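Local atomic coordinates of conserved hypothetical protein (Shewanella loihica, PDB entry 2GPI), a protein that is of unknown function, belongs to the DUF1488 family and may be linked to transcriptional regulation of the shikimate pathway. Residues A[10-23]-A[55-67]. Sequence-based numbering, arbitrary orientation.
Sequences EQLTWDVQLSAIHF and ALSLFEQFRFDIE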
loop_
_atom_site.group_PDB
_atom_site.type_symbol
_atom_site.label_atom_id
_atom_site.label_comp_id
_atom_site.label_asym_id
_atom_site.label_seq_id
_atom_site.Cartn_x
_atom_site.Cartn_y
_atom_site.Cartn_z
ATOM N N GLU A 10 7.619 4.320 4.493
ATOM C CA GLU A 10 7.708 5.228 3.348
ATOM C C GLU A 10 8.833 4.915 2.357
ATOM O O GLU A 10 9.412 5.823 1.756
ATOM C CB GLU A 10 7.783 6.691 3.816
ATOM C CG GLU A 10 6.582 7.110 4.693
ATOM C CD GLU A 10 5.224 6.732 4.098
ATOM O OE1 GLU A 10 4.859 7.235 3.008
ATOM O OE2 GLU A 10 4.485 5.932 4.753
ATOM N N GLN A 11 9.131 3.622 2.211
ATOM C CA GLN A 11 9.948 3.149 1.105
ATOM C C GLN A 11 8.944 2.871 -0.010
ATOM O O GLN A 11 8.218 1.888 0.019
ATOM C CB GLN A 11 10.784 1.932 1.552
ATOM C CG GLN A 11 11.737 2.249 2.698
ATOM C CD GLN A 11 12.548 1.055 3.167
ATOM O OE1 GLN A 11 12.583 0.018 2.513
ATOM N NE2 GLN A 11 13.221 1.208 4.307
ATOM N N LEU A 12 8.815 3.844 -0.913
ATOM C CA LEU A 12 7.778 3.843 -1.957
ATOM C C LEU A 12 8.466 3.630 -3.279
ATOM O O LEU A 12 9.352 4.409 -3.650
ATOM C CB LEU A 12 6.981 5.147 -1.951
ATOM C CG LEU A 12 6.452 5.565 -0.563
ATOM C CD1 LEU A 12 5.908 7.008 -0.586
ATOM C CD2 LEU A 12 5.470 4.582 0.019
ATOM N N THR A 13 8.092 2.546 -3.952
ATOM C CA THR A 13 8.676 2.164 -5.272
ATOM C C THR A 13 7.572 1.611 -6.195
ATOM O O THR A 13 6.503 1.218 -5.761
ATOM C CB THR A 13 9.811 1.147 -5.068
ATOM O OG1 THR A 13 9.295 -0.049 -4.453
ATOM C CG2 THR A 13 10.904 1.746 -4.201
ATOM N N TRP A 14 7.865 1.587 -7.492
ATOM C CA TRP A 14 7.088 0.837 -8.470
ATOM C C TRP A 14 7.653 -0.571 -8.681
ATOM O O TRP A 14 8.882 -0.771 -8.900
ATOM C CB TRP A 14 7.021 1.583 -9.811
ATOM C CG TRP A 14 5.999 0.985 -10.780
ATOM C CD1 TRP A 14 6.255 0.144 -11.829
ATOM C CD2 TRP A 14 4.569 1.158 -10.751
ATOM N NE1 TRP A 14 5.090 -0.190 -12.456
ATOM C CE2 TRP A 14 4.037 0.414 -11.832
ATOM C CE3 TRP A 14 3.694 1.896 -9.963
ATOM C CZ2 TRP A 14 2.661 0.370 -12.113
ATOM C CZ3 TRP A 14 2.314 1.873 -10.253
ATOM C CH2 TRP A 14 1.818 1.083 -11.296
ATOM N N ASP A 15 6.767 -1.541 -8.652
ATOM C CA ASP A 15 7.104 -2.921 -8.898
ATOM C C ASP A 15 6.575 -3.295 -10.284
ATOM O O ASP A 15 5.355 -3.433 -10.498
ATOM C CB ASP A 15 6.506 -3.772 -7.766
ATOM C CG ASP A 15 6.772 -5.265 -7.925
ATOM O OD1 ASP A 15 7.013 -5.771 -9.036
ATOM O OD2 ASP A 15 6.716 -5.939 -6.875
ATOM N N VAL A 16 7.474 -3.389 -11.272
ATOM C CA VAL A 16 7.023 -3.721 -12.641
ATOM C C VAL A 16 6.443 -5.159 -12.800
ATOM O O VAL A 16 5.630 -5.385 -13.668
ATOM C CB VAL A 16 8.122 -3.463 -13.703
ATOM C CG1 VAL A 16 8.512 -1.958 -13.778
ATOM C CG2 VAL A 16 9.340 -4.328 -13.405
ATOM N N GLN A 17 6.844 -6.068 -11.924
ATOM C CA GLN A 17 6.427 -7.475 -11.996
ATOM C C GLN A 17 4.943 -7.543 -11.681
ATOM O O GLN A 17 4.199 -8.272 -12.316
ATOM C CB GLN A 17 7.264 -8.307 -11.015
ATOM C CG GLN A 17 6.730 -9.691 -10.661
ATOM C CD GLN A 17 7.401 -10.825 -11.422
ATOM O OE1 GLN A 17 8.516 -10.684 -11.939
ATOM N NE2 GLN A 17 6.728 -11.971 -11.468
ATOM N N LEU A 18 4.514 -6.721 -10.735
ATOM C CA LEU A 18 3.122 -6.696 -10.310
ATOM C C LEU A 18 2.307 -5.515 -10.855
ATOM O O LEU A 18 1.099 -5.486 -10.652
ATOM C CB LEU A 18 3.063 -6.628 -8.801
ATOM C CG LEU A 18 3.757 -7.744 -8.032
ATOM C CD1 LEU A 18 3.612 -7.561 -6.526
ATOM C CD2 LEU A 18 3.154 -9.085 -8.503
ATOM N N SER A 19 2.965 -4.544 -11.484
ATOM C CA SER A 19 2.331 -3.259 -11.862
ATOM C C SER A 19 1.619 -2.661 -10.665
ATOM O O SER A 19 0.385 -2.520 -10.671
ATOM C CB SER A 19 1.366 -3.421 -13.022
ATOM O OG SER A 19 2.080 -3.840 -14.182
ATOM N N ALA A 20 2.406 -2.363 -9.628
ATOM C CA ALA A 20 1.879 -1.914 -8.345
ATOM C C ALA A 20 2.832 -0.929 -7.706
ATOM O O ALA A 20 4.039 -1.016 -7.929
ATOM C CB ALA A 20 1.698 -3.131 -7.424
ATOM N N ILE A 21 2.314 -0.015 -6.887
ATOM C CA ILE A 21 3.133 0.690 -5.931
ATOM C C ILE A 21 3.418 -0.256 -4.758
ATOM O O ILE A 21 2.501 -0.861 -4.171
ATOM C CB ILE A 21 2.486 1.983 -5.402
ATOM C CG1 ILE A 21 2.471 3.102 -6.493
ATOM C CG2 ILE A 21 3.226 2.505 -4.115
ATOM C CD1 ILE A 21 3.822 3.716 -6.733
ATOM N N HIS A 22 4.686 -0.369 -4.458
ATOM C CA HIS A 22 5.180 -1.156 -3.326
ATOM C C HIS A 22 5.491 -0.140 -2.197
ATOM O O HIS A 22 6.298 0.806 -2.365
ATOM C CB HIS A 22 6.376 -1.994 -3.795
ATOM C CG HIS A 22 7.155 -2.689 -2.666
ATOM N ND1 HIS A 22 8.436 -3.164 -2.824
ATOM C CD2 HIS A 22 6.780 -3.015 -1.396
ATOM C CE1 HIS A 22 8.828 -3.747 -1.700
ATOM N NE2 HIS A 22 7.846 -3.664 -0.811
ATOM N N PHE A 23 4.880 -0.366 -1.034
ATOM C CA PHE A 23 5.120 0.470 0.132
ATOM C C PHE A 23 5.377 -0.450 1.332
ATOM O O PHE A 23 5.040 -1.603 1.315
ATOM C CB PHE A 23 4.047 1.527 0.398
ATOM C CG PHE A 23 2.643 1.005 0.645
ATOM C CD1 PHE A 23 1.868 0.478 -0.374
ATOM C CD2 PHE A 23 2.099 1.054 1.908
ATOM C CE1 PHE A 23 0.560 0.066 -0.125
ATOM C CE2 PHE A 23 0.787 0.623 2.152
ATOM C CZ PHE A 23 0.040 0.131 1.156
ATOM N N ALA A 55 2.326 8.045 -10.710
ATOM C CA ALA A 55 1.940 6.938 -9.826
ATOM C C ALA A 55 2.288 7.253 -8.381
ATOM O O ALA A 55 1.441 7.128 -7.492
ATOM C CB ALA A 55 2.543 5.551 -10.268
ATOM N N LEU A 56 3.528 7.698 -8.153
ATOM C CA LEU A 56 3.988 8.006 -6.798
ATOM C C LEU A 56 3.216 9.221 -6.265
ATOM O O LEU A 56 2.809 9.261 -5.109
ATOM C CB LEU A 56 5.481 8.287 -6.775
ATOM C CG LEU A 56 5.975 8.852 -5.447
ATOM C CD1 LEU A 56 5.712 7.831 -4.369
ATOM C CD2 LEU A 56 7.483 9.211 -5.489
ATOM N N SER A 57 2.963 10.202 -7.115
ATOM C CA SER A 57 2.199 11.387 -6.714
ATOM C C SER A 57 0.775 11.025 -6.276
ATOM O O SER A 57 0.255 11.558 -5.287
ATOM C CB SER A 57 2.184 12.438 -7.827
ATOM O OG SER A 57 1.427 13.574 -7.433
ATOM N N LEU A 58 0.157 10.093 -6.976
ATOM C CA LEU A 58 -1.187 9.629 -6.612
ATOM C C LEU A 58 -1.178 8.865 -5.280
ATOM O O LEU A 58 -2.068 9.080 -4.430
ATOM C CB LEU A 58 -1.823 8.826 -7.750
ATOM C CG LEU A 58 -2.173 9.631 -9.030
ATOM C CD1 LEU A 58 -2.639 8.671 -10.120
ATOM C CD2 LEU A 58 -3.191 10.756 -8.743
ATOM N N PHE A 59 -0.199 7.988 -5.081
ATOM C CA PHE A 59 -0.025 7.359 -3.774
ATOM C C PHE A 59 0.054 8.423 -2.658
ATOM O O PHE A 59 -0.650 8.346 -1.613
ATOM C CB PHE A 59 1.189 6.423 -3.733
ATOM C CG PHE A 59 1.401 5.819 -2.382
ATOM C CD1 PHE A 59 2.092 6.520 -1.399
ATOM C CD2 PHE A 59 0.817 4.581 -2.041
ATOM C CE1 PHE A 59 2.253 6.006 -0.101
ATOM C CE2 PHE A 59 0.996 4.086 -0.717
ATOM C CZ PHE A 59 1.704 4.777 0.211
ATOM N N GLU A 60 0.922 9.415 -2.883
ATOM C CA GLU A 60 1.088 10.481 -1.868
ATOM C C GLU A 60 -0.212 11.231 -1.611
ATOM O O GLU A 60 -0.546 11.538 -0.432
ATOM C CB GLU A 60 2.213 11.405 -2.300
ATOM C CG GLU A 60 3.536 10.779 -2.176
ATOM C CD GLU A 60 3.960 10.507 -0.724
ATOM O OE1 GLU A 60 3.291 10.954 0.240
ATOM O OE2 GLU A 60 4.980 9.855 -0.562
ATOM N N GLN A 61 -0.969 11.504 -2.668
ATOM C CA GLN A 61 -2.270 12.193 -2.539
ATOM C C GLN A 61 -3.231 11.437 -1.619
ATOM O O GLN A 61 -3.986 12.047 -0.876
ATOM C CB GLN A 61 -2.895 12.421 -3.906
ATOM C CG GLN A 61 -4.209 13.142 -3.876
ATOM C CD GLN A 61 -4.655 13.536 -5.281
ATOM O OE1 GLN A 61 -3.839 13.533 -6.235
ATOM N NE2 GLN A 61 -5.945 13.888 -5.417
ATOM N N PHE A 62 -3.190 10.109 -1.666
ATOM C CA PHE A 62 -4.086 9.275 -0.924
ATOM C C PHE A 62 -3.328 8.444 0.149
ATOM O O PHE A 62 -3.856 7.421 0.643
ATOM C CB PHE A 62 -4.853 8.355 -1.874
ATOM C CG PHE A 62 -5.771 9.104 -2.805
ATOM C CD1 PHE A 62 -7.043 9.405 -2.399
ATOM C CD2 PHE A 62 -5.373 9.454 -4.084
ATOM C CE1 PHE A 62 -7.918 10.092 -3.208
ATOM C CE2 PHE A 62 -6.238 10.190 -4.889
ATOM C CZ PHE A 62 -7.518 10.483 -4.440
ATOM N N ARG A 63 -2.133 8.882 0.518
ATOM C CA ARG A 63 -1.256 8.071 1.371
ATOM C C ARG A 63 -1.968 7.587 2.633
ATOM O O ARG A 63 -1.896 6.405 3.006
ATOM C CB ARG A 63 -0.002 8.873 1.818
ATOM C CG ARG A 63 0.799 8.223 2.909
ATOM C CD ARG A 63 1.947 9.053 3.320
ATOM N NE ARG A 63 2.488 8.551 4.591
ATOM C CZ ARG A 63 3.425 9.174 5.307
ATOM N NH1 ARG A 63 3.934 10.299 4.864
ATOM N NH2 ARG A 63 3.865 8.626 6.439
ATOM N N PHE A 64 -2.598 8.510 3.348
ATOM C CA PHE A 64 -3.168 8.143 4.652
ATOM C C PHE A 64 -4.412 7.249 4.527
ATOM O O PHE A 64 -4.619 6.372 5.350
ATOM C CB PHE A 64 -3.377 9.374 5.545
ATOM C CG PHE A 64 -2.063 9.968 5.957
ATOM C CD1 PHE A 64 -1.440 9.496 7.110
ATOM C CD2 PHE A 64 -1.402 10.876 5.152
ATOM C CE1 PHE A 64 -0.178 9.944 7.480
ATOM C CE2 PHE A 64 -0.108 11.346 5.514
ATOM C CZ PHE A 64 0.491 10.869 6.675
ATOM N N ASP A 65 -5.182 7.415 3.465
ATOM C CA ASP A 65 -6.266 6.470 3.205
ATOM C C ASP A 65 -5.739 5.083 2.877
ATOM O O ASP A 65 -6.297 4.059 3.283
ATOM C CB ASP A 65 -7.083 6.985 2.018
ATOM C CG ASP A 65 -7.916 8.239 2.345
ATOM O OD1 ASP A 65 -8.090 8.592 3.541
ATOM O OD2 ASP A 65 -8.411 8.829 1.364
ATOM N N ILE A 66 -4.700 5.038 2.057
ATOM C CA ILE A 66 -4.124 3.746 1.619
ATOM C C ILE A 66 -3.493 3.019 2.790
ATOM O O ILE A 66 -3.713 1.842 3.008
ATOM C CB ILE A 66 -3.140 3.935 0.461
ATOM C CG1 ILE A 66 -3.832 4.448 -0.814
ATOM C CG2 ILE A 66 -2.390 2.636 0.123
ATOM C CD1 ILE A 66 -2.915 5.025 -1.861
ATOM N N GLU A 67 -2.655 3.749 3.535
ATOM C CA GLU A 67 -1.975 3.160 4.691
ATOM C C GLU A 67 -2.989 2.780 5.796
ATOM O O GLU A 67 -2.780 1.736 6.459
ATOM C CB GLU A 67 -0.845 4.080 5.186
ATOM C CG GLU A 67 0.320 4.136 4.130
ATOM C CD GLU A 67 1.490 5.014 4.477
ATOM O OE1 GLU A 67 1.391 5.885 5.375
ATOM O OE2 GLU A 67 2.572 4.804 3.832
HETATM O O HOH W 1 5.214 3.002 3.538
HETATM O O HOH W 2 5.748 9.496 1.922
#
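Phe59 is the hub where helix 52-61 lies on the sheet: its ring is wedged among Leu12, Ile21 and Phe23. Its CG stands anti to the backbone N (chi1 178°), which sends the ring down from the helix to the strands. In the conformer given, Leu12 CD2 lies 3.5 Å from Phe59 CE1; Ile21 CG2 touches Phe59 CD2, and Phe59 CE2 sits over one face of the Phe23 ring, toward its rim, in an oblique pairing. At the far end of the Phe23 ring, CZ meets Ile66 CG2 at 3.6 Å, so one strand residue packs against both helix 52-61 and helix 63-75; Phe8 of strand 6-8 touches it as well. At the other end of the contact Ala55 CB rests 3.7 Å from Trp14 CZ3.

The polar side, reaching from buried Glu67 to exposed Glu60, is water-bridged. Glu10 lays its carboxylate over one face of the Arg63 guanidinium, the planes 22° apart, with Glu10 OE1 3.1 Å from Arg63 NE; this salt bridge is purely electrostatic, since NE points its hydrogen within the guanidinium plane to Glu67 OE1 in a nearly straight bond (172°). Phe64 CZ lies over the opposite face of the guanidinium. One water donates to both Glu10 OE1 and Glu60 OE2; another accepts from Glu10 N and probably donates to Glu67 OE2.

Glu10 OE2 and Glu67 OE2 approach to 2.4 Å, so close that one acid probably holds a proton, though so short a distance is itself doubtful. If so, Arg63 would offset the remaining negative charge, and this polar junction could respond to pH, unlike the apolar packing around Phe59.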